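Local coordinates for putative PhosphatidylEthanolamine-Binding Protein (PEBP) (PDB 3N08) that is of unestablished function but, as a bacterial homologue of the Raf kinase inhibitor protein, may bind phosphatidylethanolamine or similar ligands, at residues 100-104 with 149-153. Residues are numbered along the deposited sequence; the frame is centred on the assembly and turned at random.
Sequences PPCPP and TYEKD
Pro-101 and Pro-103 of the extended, proline-rich loop 100-104 lie against Tyr-150 and Glu-151, where strand 140-150 runs into the C-terminal tail. The backbones keep apart, with 6.8 Å between CA of Pro-101 and CA of Tyr-150, and no direct hydrogen bond joins them. Proline suits such a loop: lacking an N-H, it can accept but not donate backbone hydrogen bonds, yet its ring offers a rigid apolar surface. The Pro-103 ring crosses the Tyr-150 side chain at about a right angle, its CD 3.7 Å from CD2, while its CG rests 3.4 Å from the carbonyl O of Tyr-150. With CG of Tyr-150 anti to the backbone N (chi1 -161°), the ring brings its CD2 edge to Pro-103 and carries OH away to a hydrogen bond with Gln-24. CB of Pro-101 meets CB of Tyr-150, and Tyr-110 of strand 108-117 packs against both prolines and the tyrosine.

Lys-152 suits the surface: its long apolar stem, bent at chi3 (-66°), runs past the Pro-103 carbonyl oxygen, CE lying 3.4 Å from that O, while NZ reaches the carbonyl oxygens of Cys-102 and Pro-104 through separate waters. A third water links Lys-152 N to Pro-103 O. Since Cys-102 is disulfide-bonded to Cys-23, the tail meets a covalently tethered loop: apolar packing inside gives way to water-mediated polar links at the surface.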
loop_
_atom_site.group_PDB
_atom_site.type_symbol
_atom_site.label_atom_id
_atom_site.label_comp_id
_atom_site.label_asym_id
_atom_site.label_seq_id
_atom_site.Cartn_x
_atom_site.Cartn_y
_atom_site.Cartn_z
ATOM N N PRO B 100 6.234 -17.500 -15.651
ATOM C CA PRO B 100 5.907 -16.172 -16.168
ATOM C C PRO B 100 4.510 -16.088 -16.774
ATOM O O PRO B 100 3.978 -17.077 -17.287
ATOM C CB PRO B 100 6.953 -15.945 -17.270
ATOM C CG PRO B 100 7.320 -17.272 -17.699
ATOM C CD PRO B 100 7.259 -18.163 -16.467
ATOM N N PRO B 101 3.919 -14.896 -16.761
ATOM C CA PRO B 101 2.727 -14.671 -17.587
ATOM C C PRO B 101 2.930 -15.123 -19.021
ATOM O O PRO B 101 3.952 -14.828 -19.635
ATOM C CB PRO B 101 2.566 -13.150 -17.528
ATOM C CG PRO B 101 3.109 -12.793 -16.169
ATOM C CD PRO B 101 4.317 -13.691 -16.013
ATOM N N CYS B 102 1.935 -15.822 -19.566
ATOM C CA CYS B 102 1.945 -16.190 -20.977
ATOM C C CYS B 102 0.493 -16.354 -21.422
ATOM O O CYS B 102 0.048 -17.439 -21.790
ATOM C CB CYS B 102 2.799 -17.438 -21.194
ATOM S SG CYS B 102 3.375 -17.625 -22.910
ATOM N N PRO B 103 -0.263 -15.259 -21.353
ATOM C CA PRO B 103 -1.707 -15.362 -21.586
ATOM C C PRO B 103 -2.022 -15.641 -23.045
ATOM O O PRO B 103 -1.599 -14.891 -23.917
ATOM C CB PRO B 103 -2.212 -13.977 -21.159
ATOM C CG PRO B 103 -1.052 -13.071 -21.330
ATOM C CD PRO B 103 0.151 -13.891 -21.011
ATOM N N PRO B 104 -2.765 -16.714 -23.343
ATOM C CA PRO B 104 -2.940 -17.059 -24.762
ATOM C C PRO B 104 -4.080 -16.319 -25.443
ATOM O O PRO B 104 -4.029 -16.172 -26.675
ATOM C CB PRO B 104 -3.302 -18.546 -24.705
ATOM C CG PRO B 104 -3.988 -18.697 -23.376
ATOM C CD PRO B 104 -3.211 -17.796 -22.452
ATOM N N THR B 149 -0.846 -6.164 -15.499
ATOM C CA THR B 149 -1.484 -6.903 -16.574
ATOM C C THR B 149 -0.448 -7.433 -17.576
ATOM O O THR B 149 0.680 -6.943 -17.657
ATOM C CB THR B 149 -2.502 -6.028 -17.321
ATOM O OG1 THR B 149 -1.828 -4.908 -17.910
ATOM C CG2 THR B 149 -3.579 -5.530 -16.376
ATOM N N TYR B 150 -0.827 -8.438 -18.345
ATOM C CA TYR B 150 -0.011 -8.805 -19.503
ATOM C C TYR B 150 -0.893 -9.237 -20.631
ATOM O O TYR B 150 -1.919 -9.904 -20.420
ATOM C CB TYR B 150 1.054 -9.881 -19.186
ATOM C CG TYR B 150 2.116 -9.834 -20.265
ATOM C CD1 TYR B 150 3.117 -8.866 -20.234
ATOM C CD2 TYR B 150 2.064 -10.689 -21.364
ATOM C CE1 TYR B 150 4.031 -8.748 -21.245
ATOM C CE2 TYR B 150 2.987 -10.562 -22.402
ATOM C CZ TYR B 150 3.967 -9.575 -22.327
ATOM O OH TYR B 150 4.906 -9.411 -23.331
ATOM N N GLU B 151 -0.517 -8.804 -21.832
ATOM C CA GLU B 151 -1.192 -9.197 -23.063
ATOM C C GLU B 151 -0.111 -9.418 -24.103
ATOM O O GLU B 151 0.775 -8.581 -24.304
ATOM C CB GLU B 151 -2.163 -8.110 -23.509
ATOM C CG GLU B 151 -2.972 -8.491 -24.748
ATOM C CD GLU B 151 -4.000 -7.421 -25.113
ATOM O OE1 GLU B 151 -3.856 -6.264 -24.667
ATOM O OE2 GLU B 151 -4.955 -7.742 -25.849
ATOM N N LYS B 152 -0.141 -10.561 -24.755
ATOM C CA LYS B 152 0.887 -10.814 -25.741
ATOM C C LYS B 152 0.749 -9.842 -26.893
ATOM O O LYS B 152 -0.357 -9.539 -27.350
ATOM C CB LYS B 152 0.819 -12.254 -26.268
ATOM C CG LYS B 152 1.288 -13.241 -25.208
ATOM C CD LYS B 152 1.819 -14.543 -25.777
ATOM C CE LYS B 152 0.714 -15.290 -26.433
ATOM N NZ LYS B 152 1.081 -16.738 -26.716
ATOM N N ASP B 153 1.878 -9.328 -27.353
ATOM C CA ASP B 153 1.839 -8.462 -28.529
ATOM C C ASP B 153 2.677 -9.045 -29.651
ATOM O O ASP B 153 3.076 -10.210 -29.580
ATOM C CB ASP B 153 2.282 -7.035 -28.193
ATOM C CG ASP B 153 3.707 -6.965 -27.708
ATOM O OD1 ASP B 153 4.418 -7.984 -27.809
ATOM O OD2 ASP B 153 4.116 -5.883 -27.234
ATOM O OXT ASP B 153 2.948 -8.368 -30.644
HETATM O O HOH W 1 0.239 -18.283 -24.454
HETATM O O HOH W 2 -2.454 -12.337 -24.548
HETATM O O HOH W 3 -1.433 -17.707 -27.750
#